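Local structure of glutathione S-transferase (Burkholderia xenovorans, 2DSA) at residues K2-P7 with E26-D31; L12-A17 with A68-V73; K107-L112 with V168-S173. The protein probably conjugates glutathione to electrophilic substrates and, as a bacterial glutathione S-transferase, reductively dechlorinates metabolites of polychlorinated biphenyls. All blocks are in the same frame, centred on the assembly; numbering follows the deposited sequence.

Contact 1. Residues K2-P7 with E26-D31; sequences KLYYSP and ELVQVD
Leu3 and Tyr5 stitch strand 2-5 to strand 26-31 in parallel. Leu3 N gives its hydrogen to Glu26 O at 2.9 Å and Leu3 O receives Val28 N, the straightest of the four bonds at 171°; Tyr5 N bonds Val28 O, and Val30 N bonds Tyr5 O. Tyr5 has CG between its N and carbonyl carbon (chi1 87°), which lays the ring across strand 26-31. Beyond CB, its CG faces Leu27 CD2, which sits over one ring face, 4.3 Å from the centroid in a CH-pi contact. Tyr5 CD2 reaches Val28 O, CE2 touches Leu27 CB at 3.7 Å and the Gln29 backbone, CZ meets Gln29 CB and CG, and Tyr5 OH ends 3.9 Å from Gln29 OE1, too far for a hydrogen bond. On the opposite face of the sheet Tyr4 CE2 lies against Val28 CG1 at 3.6 Å, its OH hydrogen-bonded to Gln56 on strand 54-56. The Lys2 and Glu26 chains run side by side, yet NZ stays 4.4 Å from OE2. This is the strand pair of the beta-alpha-beta unit that opens the thioredoxin-like domain. Backbone bonds and apolar side chains therefore carry the pairing, while the opposite charges probably add a loose attraction.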
loop_
_atom_site.group_PDB
_atom_site.type_symbol
_atom_site.label_atom_id
_atom_site.label_comp_id
_atom_site.label_asym_id
_atom_site.label_seq_id
_atom_site.Cartn_x
_atom_site.Cartn_y
_atom_site.Cartn_z
ATOM N N LYS A 2 -6.865 1.807 -21.387
ATOM C CA LYS A 2 -6.353 0.438 -21.475
ATOM C C LYS A 2 -5.969 -0.091 -20.086
ATOM O O LYS A 2 -5.347 0.618 -19.286
ATOM C CB LYS A 2 -5.141 0.368 -22.421
ATOM C CG LYS A 2 -5.415 0.952 -23.819
ATOM C CD LYS A 2 -4.234 0.793 -24.761
ATOM C CE LYS A 2 -4.550 1.404 -26.138
ATOM N NZ LYS A 2 -3.387 1.191 -27.046
ATOM N N LEU A 3 -6.353 -1.330 -19.801
ATOM C CA LEU A 3 -5.869 -2.004 -18.606
ATOM C C LEU A 3 -4.944 -3.177 -18.963
ATOM O O LEU A 3 -5.340 -4.131 -19.628
ATOM C CB LEU A 3 -7.016 -2.459 -17.700
ATOM C CG LEU A 3 -6.520 -3.174 -16.429
ATOM C CD1 LEU A 3 -5.823 -2.182 -15.461
ATOM C CD2 LEU A 3 -7.643 -3.933 -15.739
ATOM N N TYR A 4 -3.696 -3.073 -18.523
ATOM C CA TYR A 4 -2.731 -4.147 -18.675
ATOM C C TYR A 4 -2.969 -5.167 -17.571
ATOM O O TYR A 4 -3.009 -4.826 -16.376
ATOM C CB TYR A 4 -1.307 -3.589 -18.681
ATOM C CG TYR A 4 -1.087 -2.635 -19.832
ATOM C CD1 TYR A 4 -1.472 -1.294 -19.739
ATOM C CD2 TYR A 4 -0.527 -3.083 -21.035
ATOM C CE1 TYR A 4 -1.301 -0.419 -20.810
ATOM C CE2 TYR A 4 -0.340 -2.218 -22.114
ATOM C CZ TYR A 4 -0.734 -0.894 -21.999
ATOM O OH TYR A 4 -0.543 -0.059 -23.062
ATOM N N TYR A 5 -3.163 -6.417 -17.983
ATOM C CA TYR A 5 -3.559 -7.464 -17.063
ATOM C C TYR A 5 -2.890 -8.796 -17.364
ATOM O O TYR A 5 -2.374 -9.008 -18.456
ATOM C CB TYR A 5 -5.084 -7.620 -17.077
ATOM C CG TYR A 5 -5.623 -8.557 -18.146
ATOM C CD1 TYR A 5 -6.152 -9.801 -17.807
ATOM C CD2 TYR A 5 -5.613 -8.191 -19.496
ATOM C CE1 TYR A 5 -6.646 -10.660 -18.785
ATOM C CE2 TYR A 5 -6.105 -9.045 -20.474
ATOM C CZ TYR A 5 -6.616 -10.269 -20.112
ATOM O OH TYR A 5 -7.106 -11.107 -21.084
ATOM N N SER A 6 -2.893 -9.681 -16.373
ATOM C CA SER A 6 -2.616 -11.097 -16.592
ATOM C C SER A 6 -3.740 -11.879 -15.935
ATOM O O SER A 6 -4.148 -11.541 -14.817
ATOM C CB SER A 6 -1.245 -11.498 -16.041
ATOM O OG SER A 6 -0.924 -12.849 -16.382
ATOM N N PRO A 7 -4.303 -12.883 -16.652
ATOM C CA PRO A 7 -5.475 -13.604 -16.125
ATOM C C PRO A 7 -5.288 -14.055 -14.677
ATOM O O PRO A 7 -4.299 -14.733 -14.359
ATOM C CB PRO A 7 -5.593 -14.817 -17.059
ATOM C CG PRO A 7 -5.038 -14.340 -18.346
ATOM C CD PRO A 7 -3.909 -13.381 -17.987
ATOM N N GLU A 26 -10.189 -1.192 -22.797
ATOM C CA GLU A 26 -9.633 -2.255 -23.594
ATOM C C GLU A 26 -8.672 -3.057 -22.705
ATOM O O GLU A 26 -7.777 -2.478 -22.103
ATOM C CB GLU A 26 -8.890 -1.622 -24.783
ATOM C CG GLU A 26 -8.050 -2.581 -25.613
ATOM C CD GLU A 26 -7.186 -1.887 -26.663
ATOM O OE1 GLU A 26 -6.275 -2.561 -27.204
ATOM O OE2 GLU A 26 -7.412 -0.683 -26.946
ATOM N N LEU A 27 -8.888 -4.372 -22.604
ATOM C CA LEU A 27 -7.950 -5.268 -21.925
ATOM C C LEU A 27 -6.735 -5.530 -22.802
ATOM O O LEU A 27 -6.873 -5.850 -23.995
ATOM C CB LEU A 27 -8.608 -6.601 -21.564
ATOM C CG LEU A 27 -9.672 -6.591 -20.476
ATOM C CD1 LEU A 27 -10.406 -7.919 -20.468
ATOM C CD2 LEU A 27 -9.029 -6.300 -19.117
ATOM N N VAL A 28 -5.552 -5.366 -22.220
ATOM C CA VAL A 28 -4.313 -5.664 -22.919
ATOM C C VAL A 28 -3.563 -6.682 -22.084
ATOM O O VAL A 28 -3.070 -6.368 -20.987
ATOM C CB VAL A 28 -3.415 -4.400 -23.174
ATOM C CG1 VAL A 28 -2.139 -4.804 -23.909
ATOM C CG2 VAL A 28 -4.158 -3.325 -23.963
ATOM N N GLN A 29 -3.486 -7.906 -22.597
ATOM C CA GLN A 29 -2.844 -8.999 -21.881
ATOM C C GLN A 29 -1.335 -8.841 -21.863
ATOM O O GLN A 29 -0.731 -8.389 -22.835
ATOM C CB GLN A 29 -3.251 -10.346 -22.475
ATOM C CG GLN A 29 -3.034 -11.525 -21.544
ATOM C CD GLN A 29 -3.513 -12.848 -22.127
ATOM O OE1 GLN A 29 -4.239 -12.883 -23.121
ATOM N NE2 GLN A 29 -3.107 -13.943 -21.502
ATOM N N VAL A 30 -0.734 -9.202 -20.739
ATOM C CA VAL A 30 0.710 -9.110 -20.576
ATOM C C VAL A 30 1.227 -10.507 -20.255
ATOM O O VAL A 30 0.678 -11.187 -19.383
ATOM C CB VAL A 30 1.097 -8.094 -19.454
ATOM C CG1 VAL A 30 2.612 -8.088 -19.199
ATOM C CG2 VAL A 30 0.599 -6.682 -19.804
ATOM N N ASP A 31 2.257 -10.941 -20.983
ATOM C CA ASP A 31 2.956 -12.180 -20.644
ATOM C C ASP A 31 3.963 -11.870 -19.542
ATOM O O ASP A 31 5.002 -11.268 -19.798
ATOM C CB ASP A 31 3.645 -12.790 -21.881
ATOM C CG ASP A 31 4.262 -14.173 -21.602
ATOM O OD1 ASP A 31 5.096 -14.316 -20.673
ATOM O OD2 ASP A 31 3.921 -15.127 -22.328
#

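Contact 2. Residues L12-A17 with A68-V73; sequences LSPHIA and AIVQYV
Two helices of the thioredoxin-like N-terminal domain, 12-21 and 66-76, pack here with their segments almost exactly parallel, 4° apart and with axes 9.4 Å from each other. Pro14 and Val70 make the closest backbone approach, CA to CA 5.5 Å. The Pro14 ring is the main projection from the first helix. Its CB meets Ile69 CG2 at 3.5 Å, with CG behind it against the same methyl, while CD on the other flank of the ring touches Val70 CG1 at 4.0 Å. Ile69 and Val70 thus grip the proline from two neighbouring positions. Ile69 CG2 lies anti to its backbone N, which turns that branch to the proline and leaves CG1 beside the N. Val70 CG1, anti to its own carbonyl carbon (chi1 -58°), is shared more widely: besides the proline it lies 3.8 Å from Ser13 OG and more loosely near Ala17 CB. One turn on, Val73 CG1 rests against Ala17, 4.0 Å from CB and 3.8 Å from the carbonyl O. No hydrogen bond crosses between the segments; the helices meet through van der Waals contacts of small and branched side chains, all buried. Pro53 touches both Pro14 and Ile69, and Leu55 on strand 54-56 touches Ile69 and Tyr72. Helix 153-163 of the C-terminal domain adds Tyr157 against Ser13 and Val153 against Val70, and on the outer side of helix 66-76 Tyr72 meets Tyr92 of the second subunit edge to face, so the pair lies between the sheet, the other domain and the dimer interface.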
loop_
_atom_site.group_PDB
_atom_site.type_symbol
_atom_site.label_atom_id
_atom_site.label_comp_id
_atom_site.label_asym_id
_atom_site.label_seq_id
_atom_site.Cartn_x
_atom_site.Cartn_y
_atom_site.Cartn_z
ATOM N N LEU A 12 -7.042 -8.270 -11.842
ATOM C CA LEU A 12 -8.443 -8.644 -11.853
ATOM C C LEU A 12 -9.247 -7.668 -10.988
ATOM O O LEU A 12 -10.451 -7.498 -11.189
ATOM C CB LEU A 12 -8.602 -10.098 -11.387
ATOM C CG LEU A 12 -10.011 -10.686 -11.156
ATOM C CD1 LEU A 12 -10.911 -10.668 -12.423
ATOM C CD2 LEU A 12 -9.917 -12.088 -10.568
ATOM N N SER A 13 -8.567 -7.027 -10.032
ATOM C CA SER A 13 -9.187 -6.034 -9.155
ATOM C C SER A 13 -9.627 -4.742 -9.882
ATOM O O SER A 13 -10.810 -4.403 -9.834
ATOM C CB SER A 13 -8.273 -5.731 -7.952
ATOM O OG SER A 13 -8.794 -4.659 -7.184
ATOM N N PRO A 14 -8.689 -3.991 -10.507
ATOM C CA PRO A 14 -9.185 -2.924 -11.387
ATOM C C PRO A 14 -10.124 -3.395 -12.505
ATOM O O PRO A 14 -11.089 -2.695 -12.800
ATOM C CB PRO A 14 -7.911 -2.287 -11.977
ATOM C CG PRO A 14 -6.749 -3.096 -11.487
ATOM C CD PRO A 14 -7.214 -3.975 -10.379
ATOM N N HIS A 15 -9.864 -4.559 -13.103
ATOM C CA HIS A 15 -10.791 -5.133 -14.100
ATOM C C HIS A 15 -12.229 -5.143 -13.566
ATOM O O HIS A 15 -13.122 -4.547 -14.159
ATOM C CB HIS A 15 -10.355 -6.553 -14.488
ATOM C CG HIS A 15 -11.108 -7.133 -15.649
ATOM N ND1 HIS A 15 -10.718 -8.294 -16.276
ATOM C CD2 HIS A 15 -12.218 -6.706 -16.304
ATOM C CE1 HIS A 15 -11.564 -8.570 -17.254
ATOM N NE2 HIS A 15 -12.481 -7.619 -17.293
ATOM N N ILE A 16 -12.449 -5.800 -12.431
ATOM C CA ILE A 16 -13.776 -5.819 -11.805
ATOM C C ILE A 16 -14.287 -4.403 -11.522
ATOM O O ILE A 16 -15.461 -4.121 -11.748
ATOM C CB ILE A 16 -13.788 -6.678 -10.501
ATOM C CG1 ILE A 16 -13.654 -8.172 -10.827
ATOM C CG2 ILE A 16 -15.058 -6.435 -9.680
ATOM C CD1 ILE A 16 -13.198 -9.050 -9.603
ATOM N N ALA A 17 -13.423 -3.524 -11.005
ATOM C CA ALA A 17 -13.830 -2.145 -10.680
ATOM C C ALA A 17 -14.315 -1.386 -11.921
ATOM O O ALA A 17 -15.341 -0.701 -11.877
ATOM C CB ALA A 17 -12.698 -1.369 -9.981
ATOM N N ALA A 68 -4.071 2.883 -6.068
ATOM C CA ALA A 68 -4.207 4.141 -6.826
ATOM C C ALA A 68 -5.180 4.013 -8.016
ATOM O O ALA A 68 -6.087 4.845 -8.198
ATOM C CB ALA A 68 -2.834 4.611 -7.312
ATOM N N ILE A 69 -4.987 2.965 -8.813
ATOM C CA ILE A 69 -5.866 2.666 -9.960
ATOM C C ILE A 69 -7.340 2.552 -9.570
ATOM O O ILE A 69 -8.187 3.184 -10.194
ATOM C CB ILE A 69 -5.411 1.413 -10.734
ATOM C CG1 ILE A 69 -4.081 1.688 -11.437
ATOM C CG2 ILE A 69 -6.501 0.918 -11.763
ATOM C CD1 ILE A 69 -3.245 0.413 -11.696
ATOM N N VAL A 70 -7.646 1.762 -8.542
ATOM C CA VAL A 70 -9.039 1.505 -8.200
ATOM C C VAL A 70 -9.739 2.751 -7.634
ATOM O O VAL A 70 -10.946 2.896 -7.770
ATOM C CB VAL A 70 -9.254 0.185 -7.344
ATOM C CG1 VAL A 70 -8.707 -1.021 -8.108
ATOM C CG2 VAL A 70 -8.627 0.260 -5.917
ATOM N N GLN A 71 -8.965 3.657 -7.037
ATOM C CA GLN A 71 -9.494 4.943 -6.575
ATOM C C GLN A 71 -9.779 5.899 -7.752
ATOM O O GLN A 71 -10.806 6.564 -7.770
ATOM C CB GLN A 71 -8.547 5.595 -5.555
ATOM C CG GLN A 71 -8.543 4.883 -4.188
ATOM C CD GLN A 71 -7.682 5.589 -3.178
ATOM O OE1 GLN A 71 -8.135 6.527 -2.507
ATOM N NE2 GLN A 71 -6.416 5.171 -3.077
ATOM N N TYR A 72 -8.856 5.967 -8.709
ATOM C CA TYR A 72 -9.094 6.713 -9.926
ATOM C C TYR A 72 -10.387 6.217 -10.581
ATOM O O TYR A 72 -11.280 7.017 -10.870
ATOM C CB TYR A 72 -7.892 6.657 -10.894
ATOM C CG TYR A 72 -8.212 7.315 -12.234
ATOM C CD1 TYR A 72 -8.743 6.564 -13.284
ATOM C CD2 TYR A 72 -8.036 8.688 -12.428
ATOM C CE1 TYR A 72 -9.087 7.144 -14.493
ATOM C CE2 TYR A 72 -8.360 9.280 -13.667
ATOM C CZ TYR A 72 -8.889 8.498 -14.673
ATOM O OH TYR A 72 -9.233 9.044 -15.874
ATOM N N VAL A 73 -10.502 4.905 -10.754
ATOM C CA VAL A 73 -11.669 4.290 -11.371
ATOM C C VAL A 73 -12.991 4.651 -10.661
ATOM O O VAL A 73 -13.956 5.125 -11.294
ATOM C CB VAL A 73 -11.493 2.757 -11.494
ATOM C CG1 VAL A 73 -12.811 2.084 -11.898
ATOM C CG2 VAL A 73 -10.368 2.404 -12.489
#

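Contact 3. Residues K107-L112 with V168-S173; sequences KSFSPL and VNIDLS. With HPX ((2Z,4E)-2-hydroxy-6-oxo-6-phenylhexa-2,4-dienoic acid), chain F.
Leu112 and Val168 bring the two backbones nearest, CA to CA 6.5 Å, where helix 89-109 runs out into residues 110-112, still helical in phi and psi, and faces an irregular segment, 168-173. Val168 sends a separate methyl to each of two partners: CG1 to Leu112 CB at 3.8 Å and CG2 to Phe109 CE1 at the same distance. Ile170 follows with CD1, which meets Phe109 CE1 at 3.6 Å and Leu112 CD1 at 3.8 Å. Its extended chain (chi2 161°) carries that methyl into the corner formed by the ring and the leucine, so two aliphatic residues of the loop fit against Phe109 and Leu112. The setting is the all-helical C-terminal domain, where the loop joins helices 153-163 and 176-186, and helix 119-139 backs Phe109 through Leu129 and Leu112 through Val125. Ser110, between Phe109 and Leu112 in sequence, lines the HPX pocket. Ser110 OG lies 2.7 Å from OA2 of the HPX carboxylate and still nearer OA1, at a distance too short to be taken literally. Farther along the loop, Ser173 OG donates to Asp171 OD2 at 2.6 Å. Lys107 touches glutathione and forms a salt bridge with Glu104 of the second subunit.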
loop_
_atom_site.group_PDB
_atom_site.type_symbol
_atom_site.label_atom_id
_atom_site.label_comp_id
_atom_site.label_asym_id
_atom_site.label_seq_id
_atom_site.Cartn_x
_atom_site.Cartn_y
_atom_site.Cartn_z
ATOM N N LYS A 107 1.118 -8.992 -0.612
ATOM C CA LYS A 107 2.568 -9.167 -0.605
ATOM C C LYS A 107 3.055 -10.432 0.112
ATOM O O LYS A 107 4.197 -10.866 -0.108
ATOM C CB LYS A 107 3.264 -7.923 -0.042
ATOM C CG LYS A 107 3.368 -6.798 -1.057
ATOM C CD LYS A 107 4.351 -7.143 -2.164
ATOM C CE LYS A 107 3.870 -6.643 -3.513
ATOM N NZ LYS A 107 4.920 -6.851 -4.552
ATOM N N SER A 108 2.193 -11.000 0.963
ATOM C CA SER A 108 2.466 -12.253 1.653
ATOM C C SER A 108 2.071 -13.464 0.812
ATOM O O SER A 108 2.654 -14.531 0.960
ATOM C CB SER A 108 1.794 -12.282 3.028
ATOM O OG SER A 108 2.492 -11.445 3.942
ATOM N N PHE A 109 1.106 -13.303 -0.092
ATOM C CA PHE A 109 0.817 -14.351 -1.068
ATOM C C PHE A 109 1.960 -14.515 -2.063
ATOM O O PHE A 109 2.207 -15.620 -2.517
ATOM C CB PHE A 109 -0.472 -14.069 -1.838
ATOM C CG PHE A 109 -1.717 -14.581 -1.168
ATOM C CD1 PHE A 109 -2.264 -15.798 -1.536
ATOM C CD2 PHE A 109 -2.360 -13.827 -0.187
ATOM C CE1 PHE A 109 -3.421 -16.267 -0.937
ATOM C CE2 PHE A 109 -3.517 -14.284 0.426
ATOM C CZ PHE A 109 -4.053 -15.509 0.053
ATOM N N SER A 110 2.646 -13.416 -2.391
ATOM C CA SER A 110 3.676 -13.369 -3.453
ATOM C C SER A 110 4.744 -14.475 -3.438
ATOM O O SER A 110 4.985 -15.087 -4.479
ATOM C CB SER A 110 4.358 -11.995 -3.508
ATOM O OG SER A 110 3.432 -10.988 -3.889
ATOM N N PRO A 111 5.402 -14.712 -2.273
ATOM C CA PRO A 111 6.400 -15.791 -2.174
ATOM C C PRO A 111 5.818 -17.194 -2.371
ATOM O O PRO A 111 6.518 -18.077 -2.857
ATOM C CB PRO A 111 6.942 -15.638 -0.749
ATOM C CG PRO A 111 6.591 -14.223 -0.353
ATOM C CD PRO A 111 5.278 -13.987 -0.993
ATOM N N LEU A 112 4.549 -17.390 -2.011
ATOM C CA LEU A 112 3.865 -18.670 -2.226
ATOM C C LEU A 112 3.718 -19.055 -3.706
ATOM O O LEU A 112 3.682 -20.241 -4.034
ATOM C CB LEU A 112 2.500 -18.701 -1.524
ATOM C CG LEU A 112 2.474 -18.489 -0.009
ATOM C CD1 LEU A 112 1.064 -18.613 0.544
ATOM C CD2 LEU A 112 3.416 -19.452 0.714
ATOM N N VAL A 168 -2.809 -21.803 -3.970
ATOM C CA VAL A 168 -1.668 -21.990 -3.075
ATOM C C VAL A 168 -2.067 -22.788 -1.828
ATOM O O VAL A 168 -1.389 -22.736 -0.798
ATOM C CB VAL A 168 -0.995 -20.645 -2.672
ATOM C CG1 VAL A 168 -0.215 -20.058 -3.837
ATOM C CG2 VAL A 168 -2.019 -19.648 -2.122
ATOM N N ASN A 169 -3.177 -23.520 -1.944
ATOM C CA ASN A 169 -3.646 -24.478 -0.917
ATOM C C ASN A 169 -3.961 -23.884 0.456
ATOM O O ASN A 169 -3.786 -24.557 1.478
ATOM C CB ASN A 169 -2.685 -25.689 -0.784
ATOM C CG ASN A 169 -2.401 -26.364 -2.119
ATOM O OD1 ASN A 169 -3.305 -26.914 -2.758
ATOM N ND2 ASN A 169 -1.139 -26.313 -2.555
ATOM N N ILE A 170 -4.433 -22.636 0.477
ATOM C CA ILE A 170 -4.878 -22.002 1.729
ATOM C C ILE A 170 -6.353 -22.282 1.981
ATOM O O ILE A 170 -7.238 -21.934 1.173
ATOM C CB ILE A 170 -4.573 -20.475 1.793
ATOM C CG1 ILE A 170 -3.060 -20.245 1.822
ATOM C CG2 ILE A 170 -5.223 -19.843 3.030
ATOM C CD1 ILE A 170 -2.616 -18.850 1.438
ATOM N N ASP A 171 -6.599 -22.943 3.105
ATOM C CA ASP A 171 -7.939 -23.287 3.523
ATOM C C ASP A 171 -8.530 -22.095 4.259
ATOM O O ASP A 171 -7.923 -21.579 5.195
ATOM C CB ASP A 171 -7.897 -24.513 4.443
ATOM C CG ASP A 171 -9.259 -25.155 4.633
ATOM O OD1 ASP A 171 -9.383 -25.996 5.545
ATOM O OD2 ASP A 171 -10.204 -24.833 3.876
ATOM N N LEU A 172 -9.705 -21.661 3.815
ATOM C CA LEU A 172 -10.410 -20.543 4.448
ATOM C C LEU A 172 -11.510 -21.039 5.395
ATOM O O LEU A 172 -12.298 -20.249 5.918
ATOM C CB LEU A 172 -10.975 -19.586 3.385
ATOM C CG LEU A 172 -9.980 -18.889 2.442
ATOM C CD1 LEU A 172 -10.742 -17.988 1.502
ATOM C CD2 LEU A 172 -8.903 -18.095 3.194
ATOM N N SER A 173 -11.526 -22.354 5.620
ATOM C CA SER A 173 -12.485 -23.031 6.515
ATOM C C SER A 173 -12.551 -22.482 7.953
ATOM O O SER A 173 -13.640 -22.422 8.521
ATOM C CB SER A 173 -12.212 -24.540 6.546
ATOM O OG SER A 173 -12.431 -25.128 5.266
HETATM C CB3 HPX F . -4.067 -17.114 -11.287
HETATM C CB4 HPX F . -4.426 -17.698 -10.075
HETATM C CB5 HPX F . -3.791 -17.303 -8.895
HETATM C CB6 HPX F . -2.806 -16.320 -8.938
HETATM C CB1 HPX F . -2.449 -15.737 -10.146
HETATM C CB2 HPX F . -3.079 -16.136 -11.322
HETATM C CA6 HPX F . -1.379 -14.689 -10.198
HETATM O OA4 HPX F . -0.791 -14.493 -11.252
HETATM C CA5 HPX F . -1.014 -13.897 -9.010
HETATM C CA4 HPX F . 0.277 -13.663 -8.808
HETATM C CA3 HPX F . 0.748 -12.868 -7.664
HETATM C CA2 HPX F . 1.991 -12.370 -7.628
HETATM O OA3 HPX F . 2.887 -12.563 -8.589
HETATM C CA1 HPX F . 2.387 -11.582 -6.487
HETATM O OA2 HPX F . 3.455 -10.935 -6.546
HETATM O OA1 HPX F . 1.636 -11.573 -5.495
#

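Contacts 1 and 2 share the N-terminal thioredoxin-like domain, their centres 13 Å apart. Helix 12-21 connects the paired strands of contact 1 and supplies one side of contact 2, so their segments alternate along the chain; Leu3 and Leu27, on the helix-covered face of the sheet, touch His15 on that helix. Contact 3 comes later, in the C-terminal helical domain, with its centre about 23 Å from that of contact 1 and 22 Å from that of contact 2; nearest atoms are about 12 Å away in both cases. Helix 89-109 follows helix 66-76 and leads into contact 3. Pro7 from contact 1 and Ser110 from contact 3 both line the HPX pocket, which therefore draws on both domains.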